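PDB 3H08: Rnh (Ribonuclease H) from Chlorobaculum tepidum, which probably cleaves the RNA strand of RNA-DNA hybrids as a magnesium-dependent endonuclease, leaving 5'-phosphomonoester ends. Local coordinates for residues G81-K84 with R85-N89; D135-A138 with R139-I142. The protein carries 3 engineered substitutions. All blocks are in the same frame, centred on the assembly; numbering follows the deposited sequence. Where two conformers were deposited one is given.

Interaction 1: residues G81-K84 with R85-N89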
ATOM      1  N   GLY A  81       2.255 -12.559 -10.312  1.00 29.49           N
ATOM      2  CA  GLY A  81       2.127 -12.159 -11.724  1.00 29.38           C
ATOM      3  C   GLY A  81       0.710 -11.808 -12.154  1.00 29.93           C
ATOM      4  O   GLY A  81       0.457 -11.606 -13.339  1.00 29.39           O
ATOM      5  N   TRP A  82      -0.209 -11.718 -11.192  1.00 29.21           N
ATOM      6  CA  TRP A  82      -1.627 -11.542 -11.499  1.00 29.56           C
ATOM      7  C   TRP A  82      -1.891 -10.166 -12.094  1.00 28.83           C
ATOM      8  O   TRP A  82      -2.626 -10.027 -13.063  1.00 28.05           O
ATOM      9  CB  TRP A  82      -2.473 -11.715 -10.245  1.00 30.01           C
ATOM     10  CG  TRP A  82      -2.371 -13.046  -9.623  1.00 32.18           C
ATOM     11  CD1 TRP A  82      -1.870 -14.178 -10.185  1.00 33.33           C
ATOM     12  CD2 TRP A  82      -2.846 -13.409  -8.332  1.00 32.34           C
ATOM     13  NE1 TRP A  82      -1.994 -15.243  -9.309  1.00 33.53           N
ATOM     14  CE2 TRP A  82      -2.591 -14.789  -8.163  1.00 33.38           C
ATOM     15  CE3 TRP A  82      -3.466 -12.703  -7.297  1.00 32.83           C
ATOM     16  CZ2 TRP A  82      -2.923 -15.466  -7.006  1.00 32.40           C
ATOM     17  CZ3 TRP A  82      -3.802 -13.397  -6.136  1.00 33.11           C
ATOM     18  CH2 TRP A  82      -3.534 -14.756  -6.009  1.00 33.19           C
ATOM     19  N   LEU A  83      -1.319  -9.137 -11.498  1.00 28.26           N
ATOM     20  CA  LEU A  83      -1.537  -7.802 -12.002  1.00 29.01           C
ATOM     21  C   LEU A  83      -1.134  -7.718 -13.476  1.00 29.47           C
ATOM     22  O   LEU A  83      -1.876  -7.176 -14.319  1.00 28.48           O
ATOM     23  CB  LEU A  83      -0.788  -6.770 -11.159  1.00 28.09           C
ATOM     24  CG  LEU A  83      -0.808  -5.372 -11.774  1.00 28.18           C
ATOM     25  CD1 LEU A  83      -2.233  -4.818 -11.846  1.00 29.35           C
ATOM     26  CD2 LEU A  83       0.075  -4.468 -10.974  1.00 28.05           C
ATOM     27  N   LYS A  84       0.000  -8.314 -13.814  1.00 29.70           N
ATOM     28  CA  LYS A  84       0.461  -8.257 -15.212  1.00 30.02           C
ATOM     29  C   LYS A  84      -0.456  -9.006 -16.163  1.00 29.74           C
ATOM     30  O   LYS A  84      -0.692  -8.566 -17.283  1.00 28.47           O
ATOM     31  CB  LYS A  84       1.912  -8.737 -15.317  1.00 31.53           C
ATOM     32  CG  LYS A  84       2.896  -7.789 -14.574  1.00 34.39           C
ATOM     33  CD  LYS A  84       2.467  -6.301 -14.703  1.00 37.90           C
ATOM     34  CE  LYS A  84       3.217  -5.379 -13.757  1.00 37.40           C
ATOM     35  NZ  LYS A  84       4.699  -5.536 -13.848  1.00 41.18           N
ATOM     36  N   ARG A  85      -1.041 -10.092 -15.687  1.00 29.60           N
ATOM     37  CA  ARG A  85      -2.013 -10.826 -16.485  1.00 29.94           C
ATOM     38  C   ARG A  85      -3.339 -10.068 -16.619  1.00 29.38           C
ATOM     39  O   ARG A  85      -3.995 -10.119 -17.682  1.00 28.06           O
ATOM     40  CB  ARG A  85      -2.250 -12.195 -15.877  1.00 31.32           C
ATOM     41  CG  ARG A  85      -0.992 -13.046 -15.865  1.00 34.22           C
ATOM     42  CD  ARG A  85      -1.202 -14.370 -16.542  1.00 37.16           C
ATOM     43  NE  ARG A  85       0.022 -15.171 -16.526  1.00 37.43           N
ATOM     44  CZ  ARG A  85       0.147 -16.386 -17.061  1.00 39.48           C
ATOM     45  NH1 ARG A  85      -0.876 -16.968 -17.682  1.00 40.92           N
ATOM     46  NH2 ARG A  85       1.310 -17.013 -16.984  1.00 38.53           N
ATOM     47  N   TRP A  86      -3.738  -9.360 -15.557  1.00 28.65           N
ATOM     48  CA  TRP A  86      -4.987  -8.592 -15.589  1.00 29.01           C
ATOM     49  C   TRP A  86      -4.912  -7.531 -16.664  1.00 29.04           C
ATOM     50  O   TRP A  86      -5.842  -7.363 -17.445  1.00 28.56           O
ATOM     51  CB  TRP A  86      -5.286  -7.917 -14.242  1.00 28.50           C
ATOM     52  CG  TRP A  86      -5.600  -8.853 -13.144  1.00 28.10           C
ATOM     53  CD1 TRP A  86      -6.081 -10.126 -13.248  1.00 28.32           C
ATOM     54  CD2 TRP A  86      -5.430  -8.600 -11.748  1.00 27.92           C
ATOM     55  NE1 TRP A  86      -6.244 -10.671 -11.998  1.00 28.92           N
ATOM     56  CE2 TRP A  86      -5.853  -9.745 -11.062  1.00 28.54           C
ATOM     57  CE3 TRP A  86      -5.011  -7.487 -11.013  1.00 29.34           C
ATOM     58  CZ2 TRP A  86      -5.823  -9.827  -9.666  1.00 29.42           C
ATOM     59  CZ3 TRP A  86      -4.982  -7.582  -9.620  1.00 28.68           C
ATOM     60  CH2 TRP A  86      -5.401  -8.722  -8.974  1.00 29.33           C
ATOM     61  N   VAL A  87      -3.804  -6.810 -16.696  1.00 29.54           N
ATOM     62  CA  VAL A  87      -3.608  -5.750 -17.650  1.00 31.68           C
ATOM     63  C   VAL A  87      -3.675  -6.323 -19.055  1.00 31.77           C
ATOM     64  O   VAL A  87      -4.340  -5.772 -19.933  1.00 32.63           O
ATOM     65  CB  VAL A  87      -2.237  -5.091 -17.461  1.00 32.86           C
ATOM     66  CG1 VAL A  87      -1.876  -4.225 -18.674  1.00 35.07           C
ATOM     67  CG2 VAL A  87      -2.233  -4.304 -16.235  1.00 35.03           C
ATOM     68  N   LYS A  88      -2.982  -7.437 -19.249  1.00 32.39           N
ATOM     69  CA  LYS A  88      -2.920  -8.116 -20.531  1.00 32.78           C
ATOM     70  C   LYS A  88      -4.289  -8.612 -20.984  1.00 32.22           C
ATOM     71  O   LYS A  88      -4.572  -8.607 -22.175  1.00 32.50           O
ATOM     72  CB  LYS A  88      -1.933  -9.276 -20.433  1.00 33.29           C
ATOM     73  CG  LYS A  88      -1.852 -10.158 -21.637  1.00 34.21           C
ATOM     74  CD  LYS A  88      -0.821 -11.255 -21.410  1.00 35.34           C
ATOM     75  CE  LYS A  88       0.607 -10.754 -21.672  1.00 38.09           C
ATOM     76  NZ  LYS A  88       0.799 -10.296 -23.090  1.00 38.85           N
ATOM     77  N   ASN A  89      -5.141  -9.010 -20.038  1.00 31.80           N
ATOM     78  CA  ASN A  89      -6.504  -9.477 -20.336  1.00 31.64           C
ATOM     79  C   ASN A  89      -7.588  -8.404 -20.141  1.00 30.51           C
ATOM     80  O   ASN A  89      -8.729  -8.722 -19.875  1.00 29.85           O
ATOM     81  CB  ASN A  89      -6.856 -10.702 -19.473  1.00 32.71           C
ATOM     82  CG  ASN A  89      -5.998 -11.927 -19.790  1.00 34.79           C
ATOM     83  OD1 ASN A  89      -5.618 -12.681 -18.882  1.00 38.72           O
ATOM     84  ND2 ASN A  89      -5.679 -12.128 -21.070  1.00 36.67           N
TER
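Trp86 sets CG beside its own backbone N and opposite the carbonyl carbon (chi1 -67°), which lays the indole back over the preceding turn, where Trp82 and Leu83 meet it. Leu83 instead has CG anti to the backbone N (chi1 171°), and its CD1 comes to 3.9 Å from Trp86 CE3, the two side chains crossing at about a right angle. Trp82 touches with its stem: CB lies over the six-membered ring of Trp86 in a CH-pi contact, 4.2 Å from the centroid, while its own indole leads off. Trp82 O sits 3.2 Å above the plane of the Trp86 ring, toward its rim; the same carbonyl oxygen takes the backbone N-H of Trp86, O to N 2.8 Å. Val87 N to Leu83 O (3.1 Å) and Lys88 N to Lys84 O (3.2 Å) continue the helical ladder, which Arg85 N opens on Gly81 O at the N-cap. Beyond the helix, Trp105 packs edge-to-face with Trp86, and Leu83 and Val87 lean on Leu109. Replacing Trp86 with an alanine removes the indole, which would probably uncover the Trp82 carbonyl and leave Leu83 and Trp105 facing a gap. A short helix with Leu83, Trp86 and Val87 against its neighbours and several basic residues at the surface is consistent with the basic protrusion, or handle, that helps bacterial RNases HI hold their hybrid.

Interaction 2: residues D135-A138 with R139-I142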
ATOM      1  N   ASP A 135       0.121   0.754  10.843  1.00 22.10           N
ATOM      2  CA  ASP A 135      -1.223   0.358  11.288  1.00 23.27           C
ATOM      3  C   ASP A 135      -1.830   1.384  12.259  1.00 23.10           C
ATOM      4  O   ASP A 135      -3.008   1.779  12.123  1.00 22.01           O
ATOM      5  CB  ASP A 135      -1.136  -1.022  11.909  1.00 23.26           C
ATOM      6  CG  ASP A 135      -2.496  -1.537  12.405  1.00 25.14           C
ATOM      7  OD1 ASP A 135      -3.420  -1.703  11.565  1.00 33.69           O
ATOM      8  OD2 ASP A 135      -2.637  -1.726  13.605  1.00 28.80           O
ATOM      9  N   GLU A 136      -1.025   1.844  13.237  1.00 22.26           N
ATOM     10  CA  GLU A 136      -1.444   2.834  14.208  1.00 22.49           C
ATOM     11  C   GLU A 136      -1.830   4.116  13.478  1.00 20.64           C
ATOM     12  O   GLU A 136      -2.840   4.720  13.801  1.00 21.18           O
ATOM     13  CB  GLU A 136      -0.306   3.118  15.199  1.00 22.68           C
ATOM     14  CG  GLU A 136      -0.614   4.016  16.356  1.00 23.54           C
ATOM     15  CD  GLU A 136       0.599   4.307  17.271  1.00 23.92           C
ATOM     16  OE1 GLU A 136       1.767   3.983  16.896  1.00 24.14           O
ATOM     17  OE2 GLU A 136       0.379   4.841  18.370  1.00 26.55           O
ATOM     18  N   LEU A 137      -1.046   4.514  12.486  1.00 22.18           N
ATOM     19  CA  LEU A 137      -1.319   5.731  11.748  1.00 22.20           C
ATOM     20  C   LEU A 137      -2.636   5.612  10.955  1.00 21.82           C
ATOM     21  O   LEU A 137      -3.432   6.551  10.903  1.00 22.24           O
ATOM     22  CB  LEU A 137      -0.187   5.987  10.759  1.00 22.91           C
ATOM     23  CG  LEU A 137       1.090   6.547  11.364  1.00 25.57           C
ATOM     24  CD1 LEU A 137       2.169   6.578  10.315  1.00 27.39           C
ATOM     25  CD2 LEU A 137       0.858   7.893  11.929  1.00 26.97           C
ATOM     26  N   ALA A 138      -2.910   4.426  10.430  1.00 21.42           N
ATOM     27  CA  ALA A 138      -4.166   4.213   9.677  1.00 21.61           C
ATOM     28  C   ALA A 138      -5.361   4.334  10.622  1.00 21.53           C
ATOM     29  O   ALA A 138      -6.380   4.964  10.304  1.00 22.06           O
ATOM     30  CB  ALA A 138      -4.193   2.879   9.045  1.00 21.20           C
ATOM     31  N   ARG A 139      -5.228   3.731  11.792  1.00 20.86           N
ATOM     32  CA  ARG A 139      -6.295   3.764  12.785  1.00 21.52           C
ATOM     33  C   ARG A 139      -6.484   5.162  13.349  1.00 20.57           C
ATOM     34  O   ARG A 139      -7.616   5.560  13.659  1.00 21.18           O
ATOM     35  CB  ARG A 139      -6.036   2.748  13.873  1.00 21.10           C
ATOM     36  CG  ARG A 139      -6.254   1.285  13.384  1.00 22.06           C
ATOM     37  CD  ARG A 139      -6.127   0.272  14.502  1.00 25.72           C
ATOM     38  NE  ARG A 139      -4.770   0.063  14.859  1.00 29.39           N
ATOM     39  CZ  ARG A 139      -4.261   0.069  16.085  1.00 26.17           C
ATOM     40  NH1 ARG A 139      -4.973   0.284  17.193  1.00 26.00           N
ATOM     41  NH2 ARG A 139      -2.973  -0.168  16.176  1.00 27.51           N
ATOM     42  N   LEU A 140      -5.372   5.872  13.506  0.50 21.43           N
ATOM     43  CA  LEU A 140      -5.334   7.273  13.918  0.50 21.74           C
ATOM     44  C   LEU A 140      -6.198   8.127  12.994  0.50 21.50           C
ATOM     45  O   LEU A 140      -6.960   8.975  13.444  0.50 21.35           O
ATOM     46  CB  LEU A 140      -3.867   7.748  13.872  0.50 22.64           C
ATOM     47  CG  LEU A 140      -3.317   8.871  14.755  0.50 23.02           C
ATOM     48  CD1 LEU A 140      -4.059   9.044  16.098  0.50 22.10           C
ATOM     49  CD2 LEU A 140      -1.807   8.607  14.997  0.50 23.25           C
ATOM     50  N   ALA A 141      -6.052   7.908  11.687  1.00 20.43           N
ATOM     51  CA  ALA A 141      -6.825   8.650  10.669  1.00 21.00           C
ATOM     52  C   ALA A 141      -8.334   8.415  10.789  1.00 20.52           C
ATOM     53  O   ALA A 141      -9.105   9.330  10.674  1.00 20.97           O
ATOM     54  CB  ALA A 141      -6.347   8.315   9.285  1.00 21.28           C
ATOM     55  N   ILE A 142      -8.731   7.169  11.036  1.00 20.31           N
ATOM     56  CA  ILE A 142     -10.134   6.851  11.244  1.00 21.98           C
ATOM     57  C   ILE A 142     -10.640   7.563  12.502  1.00 22.04           C
ATOM     58  O   ILE A 142     -11.715   8.179  12.505  1.00 22.25           O
ATOM     59  CB  ILE A 142     -10.346   5.322  11.351  1.00 20.80           C
ATOM     60  CG1 ILE A 142      -9.863   4.588  10.087  1.00 22.41           C
ATOM     61  CG2 ILE A 142     -11.804   5.051  11.612  1.00 20.98           C
ATOM     62  CD1 ILE A 142      -9.967   3.060  10.221  1.00 22.39           C
TER
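Asp135 OD2 sits at the edge of the Arg139 guanidinium, near the guanidinium plane, while Glu136 CA stands obliquely to that group, 3.9 Å from Arg139 NH2. Carboxylate and guanidinium are turned 30° against each other. A single oxygen makes the salt bridge: Asp135 OD2 takes Arg139 NE at 3.1 Å and, more weakly, NH2 at 3.0 Å. Both bonds are bent, and NE reaches OD2 from above the carboxylate plane, 53° out of it, rather than in a flat two-oxygen pairing. Asp135 extends CG opposite its backbone N, and Arg139 folds at chi3 (-76°) to swing its guanidinium back to it. The pair spans one turn, and the backbone closes the same turn with Arg139 N to Asp135 O at 3.0 Å. Leu140 N to Glu136 O (2.8 Å) and Ala141 N to Leu137 O (3.1 Å) carry the helix on, whereas Ile142 N to Ala138 O is weak. Leu137 faces strand 31-39, touching Glu34 and Ser36, and the carboxylate of Glu136 pairs with Arg133. Asp135 is a predicted magnesium ligand whose OD1 lies close to OD1 of Asp10. The NE bond, with a weaker one from NH2, probably limits the turning of the Asp135 carboxylate and so helps keep OD1 on the side of Asp10 and the predicted metal site.

Interactions 1 and 2 are both local contacts across one turn of helix, on opposite sides of the chain's centre: 81-89 covers helix 82-88 and the residue at each end, 135-142 lies within helix 129-144. Their centres are 31 Å apart and their nearest atoms about 21 Å apart, so neither touches the other. They stand differently to the predicted metal site. Interaction 2 holds Asp135, a predicted ligand of the second magnesium; its side chain is about 3 Å from that of Asp10 but about 7 Å from the bound magnesium ion, too far to coordinate it. Interaction 1 lies outside the site, the side chain of Trp82 about 11 Å from that of Glu48.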